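Local coordinates for protein FLUORESCENT IN BLUE LIGHT, chloroplastic (Arabidopsis thaliana, PDB 4YVO) that represses tetrapyrrole synthesis, chlorophyll included, in chloroplasts, probably through glutamyl-tRNA reductase, with which its tetratricopeptide-repeat domain, the part crystallised, mediates complex formation, at residues 59-62 with 63-67; 116-119 with 120-124. One frame throughout, in Å; residues are numbered along the deposited sequence.

Contact 1 of 2, residues 59-62 with 63-67; sequences GKTF and LRNQE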
# COMPACT_ATOMS: atom_id res chain seq x y z
N GLY A 59 -11.33 1.21 6.74
CA GLY A 59 -9.91 1.49 6.83
C GLY A 59 -9.57 2.87 6.27
O GLY A 59 -8.84 3.65 6.90
N LYS A 60 -10.10 3.18 5.09
CA LYS A 60 -9.84 4.48 4.48
C LYS A 60 -10.37 5.63 5.33
O LYS A 60 -9.73 6.68 5.44
CB LYS A 60 -10.43 4.54 3.06
CG LYS A 60 -9.70 3.65 2.07
CD LYS A 60 -10.47 3.52 0.76
CE LYS A 60 -10.12 4.64 -0.21
NZ LYS A 60 -8.89 4.34 -0.99
N THR A 61 -11.54 5.43 5.95
CA THR A 61 -12.12 6.45 6.81
C THR A 61 -11.25 6.69 8.05
O THR A 61 -10.97 7.83 8.41
CB THR A 61 -13.56 6.09 7.22
OG1 THR A 61 -14.38 6.03 6.04
CG2 THR A 61 -14.13 7.13 8.18
N PHE A 62 -10.80 5.61 8.69
CA PHE A 62 -9.90 5.76 9.83
C PHE A 62 -8.64 6.53 9.42
O PHE A 62 -8.17 7.40 10.16
CB PHE A 62 -9.51 4.39 10.40
CG PHE A 62 -10.55 3.77 11.29
CD1 PHE A 62 -11.11 4.49 12.33
CD2 PHE A 62 -10.95 2.46 11.10
CE1 PHE A 62 -12.07 3.91 13.16
CE2 PHE A 62 -11.91 1.87 11.92
CZ PHE A 62 -12.46 2.60 12.96
N LEU A 63 -8.09 6.22 8.25
CA LEU A 63 -6.91 6.93 7.74
C LEU A 63 -7.18 8.41 7.58
O LEU A 63 -6.39 9.25 8.02
CB LEU A 63 -6.46 6.35 6.40
CG LEU A 63 -5.37 5.28 6.38
CD1 LEU A 63 -4.87 5.13 4.96
CD2 LEU A 63 -4.23 5.64 7.32
N ARG A 64 -8.31 8.74 6.95
CA ARG A 64 -8.69 10.14 6.74
C ARG A 64 -8.85 10.88 8.06
O ARG A 64 -8.63 12.08 8.14
CB ARG A 64 -9.99 10.24 5.95
CG ARG A 64 -9.88 9.85 4.48
CD ARG A 64 -11.08 10.38 3.69
NE ARG A 64 -12.36 10.07 4.33
CZ ARG A 64 -13.01 8.93 4.16
NH1 ARG A 64 -12.51 7.98 3.38
NH2 ARG A 64 -14.17 8.73 4.78
N ASN A 65 -9.25 10.14 9.09
CA ASN A 65 -9.51 10.74 10.40
C ASN A 65 -8.32 10.60 11.36
O ASN A 65 -8.48 10.77 12.57
CB ASN A 65 -10.77 10.13 11.01
CG ASN A 65 -12.03 10.56 10.28
OD1 ASN A 65 -12.09 11.66 9.73
ND2 ASN A 65 -13.04 9.71 10.30
N GLN A 66 -7.15 10.33 10.80
CA GLN A 66 -5.91 10.29 11.58
C GLN A 66 -5.96 9.25 12.69
O GLN A 66 -5.52 9.49 13.81
CB GLN A 66 -5.57 11.68 12.16
CG GLN A 66 -5.25 12.75 11.12
CD GLN A 66 -6.48 13.25 10.37
OE1 GLN A 66 -7.50 13.61 10.98
NE2 GLN A 66 -6.39 13.27 9.05
N GLU A 67 -6.50 8.08 12.35
CA GLU A 67 -6.57 6.96 13.29
C GLU A 67 -5.92 5.74 12.64
O GLU A 67 -6.60 4.78 12.26
CB GLU A 67 -8.04 6.73 13.69
CG GLU A 67 -8.52 7.87 14.59
CD GLU A 67 -10.03 8.09 14.66
OE1 GLU A 67 -10.81 7.43 13.93
OE2 GLU A 67 -10.45 8.97 15.45
O HOH W 1 -14.00 5.38 3.02
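Leu63 N and Arg64 N close the last regular turns of helix 48-64 on Gly59 O and Lys60 O, and the chain then leaves the helix through a Schellman motif, with Glu67 N bonded to Phe62 O at 2.8 Å. The inner bond of the motif, Gln66 N to Leu63 O (3.1 Å), lies within 63-67, and Gln66, at positive phi, is its C-prime residue. The helix is the first of TPR 1, and the turn leads straight into its partner, helix 68-84, with Glu67 at the N-cap position. Phe62 O also receives a weak bond from Asn65 N, whose other acceptor is Thr61 O.

Among the side chains, Arg64 curls back along the helix. Its bend at chi3 (-49°) returns the guanidinium over the preceding turn, where Thr61 CA lies against one face, off its centre. From there NH2 makes a weak bond to Thr61 OG1 (3.0 Å, N-H...O angle 123°), and a water in the guanidinium plane accepts from NH1 while also bonding that hydroxyl. Thr61 OG1, which sits beside its own backbone N, is bonded to Lys57 O as well. With an alanine here, Arg64 NH2 and the water would both probably lose their link to the hydroxyl, and the guanidinium would be freer to swing away. The threonine's other branch, CG2, runs alongside the Asn65 side chain, 3.5 Å from ND2.

On another side of the helix Phe62 packs against Lys70, Ala71 and Glu74 of helix 68-84. The Glu67 carboxylate approaches this ring at its edge, the two planes 53° apart, and OE1 lies in the ring plane, 3.4 Å from Phe62 CD1.

Contact 2 of 2, residues 116-119 with 120-124; sequences SMVL and AISKR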
# COMPACT_ATOMS: atom_id res chain seq x y z
N SER A 116 5.63 -2.75 -1.07
CA SER A 116 6.34 -3.66 -1.97
C SER A 116 5.43 -4.77 -2.47
O SER A 116 5.61 -5.25 -3.58
CB SER A 116 7.59 -4.24 -1.31
OG SER A 116 8.53 -3.21 -1.07
N MET A 117 4.44 -5.15 -1.66
CA MET A 117 3.47 -6.16 -2.10
C MET A 117 2.67 -5.66 -3.29
O MET A 117 2.33 -6.44 -4.17
CB MET A 117 2.50 -6.52 -0.98
CG MET A 117 3.06 -7.39 0.09
SD MET A 117 1.75 -7.75 1.26
CE MET A 117 0.52 -8.47 0.20
N VAL A 118 2.34 -4.37 -3.31
CA VAL A 118 1.64 -3.80 -4.45
C VAL A 118 2.45 -4.06 -5.72
O VAL A 118 1.91 -4.52 -6.73
CB VAL A 118 1.38 -2.28 -4.29
CG1 VAL A 118 0.72 -1.72 -5.53
CG2 VAL A 118 0.52 -2.02 -3.05
N LEU A 119 3.75 -3.80 -5.64
CA LEU A 119 4.64 -4.02 -6.78
C LEU A 119 4.73 -5.51 -7.15
O LEU A 119 4.67 -5.88 -8.32
CB LEU A 119 6.04 -3.48 -6.50
CG LEU A 119 6.08 -1.97 -6.19
CD1 LEU A 119 7.52 -1.55 -5.97
CD2 LEU A 119 5.45 -1.14 -7.30
N ALA A 120 4.86 -6.35 -6.13
CA ALA A 120 5.04 -7.78 -6.38
C ALA A 120 3.80 -8.42 -6.99
O ALA A 120 3.90 -9.19 -7.94
CB ALA A 120 5.45 -8.50 -5.09
N ILE A 121 2.62 -8.08 -6.45
CA ILE A 121 1.37 -8.61 -6.99
C ILE A 121 1.17 -8.13 -8.42
O ILE A 121 0.76 -8.89 -9.30
CB ILE A 121 0.17 -8.18 -6.11
CG1 ILE A 121 0.27 -8.79 -4.71
CG2 ILE A 121 -1.16 -8.56 -6.77
CD1 ILE A 121 -0.57 -8.06 -3.68
N SER A 122 1.50 -6.86 -8.67
CA SER A 122 1.35 -6.31 -10.01
C SER A 122 2.19 -7.05 -11.05
O SER A 122 1.74 -7.27 -12.17
CB SER A 122 1.70 -4.82 -10.02
OG SER A 122 0.77 -4.10 -9.21
N LYS A 123 3.41 -7.43 -10.68
CA LYS A 123 4.25 -8.20 -11.59
C LYS A 123 3.68 -9.59 -11.83
O LYS A 123 3.60 -10.05 -12.97
CB LYS A 123 5.69 -8.29 -11.07
CG LYS A 123 6.45 -6.99 -11.17
CD LYS A 123 7.88 -7.18 -10.68
CE LYS A 123 8.58 -5.85 -10.47
NZ LYS A 123 8.67 -5.05 -11.71
N ARG A 124 3.28 -10.26 -10.75
CA ARG A 124 2.73 -11.60 -10.87
C ARG A 124 1.47 -11.64 -11.74
O ARG A 124 1.27 -12.58 -12.51
CB ARG A 124 2.45 -12.21 -9.50
CG ARG A 124 3.70 -12.61 -8.73
CD ARG A 124 3.38 -13.55 -7.58
NE ARG A 124 2.43 -12.97 -6.64
CZ ARG A 124 2.77 -12.24 -5.58
NH1 ARG A 124 4.04 -12.00 -5.31
NH2 ARG A 124 1.83 -11.75 -4.79
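Val118 O is gripped twice by Ser122, by its side-chain OG at 2.8 Å and by its backbone N at 3.1 Å, one donor coming from above the carbonyl plane and the other from below it. The hydroxyl can bend back to the preceding turn because OG stands beside its own backbone N (chi1 -64°). It is also hydrogen-bonded to Lys92 NZ, so a buried serine oxygen ties helix 108-125 to helix 88-104 as well as to its own backbone.

The backbone bonds around this double grip are those of a regular alpha-helix. Met117 O takes Ile121 N in a nearly straight bond (2.8 Å, N-H...O angle 171°), and Ala120 N to Ser116 O and Lys123 N to Leu119 O continue the i to i+4 series. This is the second helix of TPR 2, antiparallel to its mate 88-104 in the helix-turn-helix unit of a tetratricopeptide repeat, and its side chains divide among the neighbouring helices. Met117 and Ile121, one turn apart, cross each other at an angle and touch through their terminal methyls, CE to CD1 at 4.1 Å. Ile121 also lays CG1 beside Met117 O, 3.2 Å away. Both touch Glu91 of helix 88-104; Ile121 also meets Pro88, and Met117 also reaches Leu79 and Gln83 of helix 68-84. Leu119 packs on Ile131, Tyr135 and Ile138 of helix 131-144, the first of the next repeat. On the outer surface Lys123 runs its aliphatic chain past the preceding turn, with CG 3.5 Å from Leu119 O.

Overall arrangement
Contact 1 comes first along the chain, at the end of helix 48-64 in TPR 1, and contact 2 follows within helix 108-125 of TPR 2. Their centres are about 24 Å apart on opposite sides of the chain's centre, and their nearest atoms, about 12 Å apart, do not touch. What links them is the antiparallel stack of helices: 68-84 and 88-104 each touch side chains of both contacts. Residues 59-67 end the first helix of TPR 1 and turn the chain toward its second, whereas 116-124 are a length of the second helix of TPR 2, which touches its own partner 88-104, helix 68-84 of TPR 1 and helix 131-144 of TPR 3. Together they illustrate how a helical repeat domain, here one binding glutamyl-tRNA reductase, is assembled.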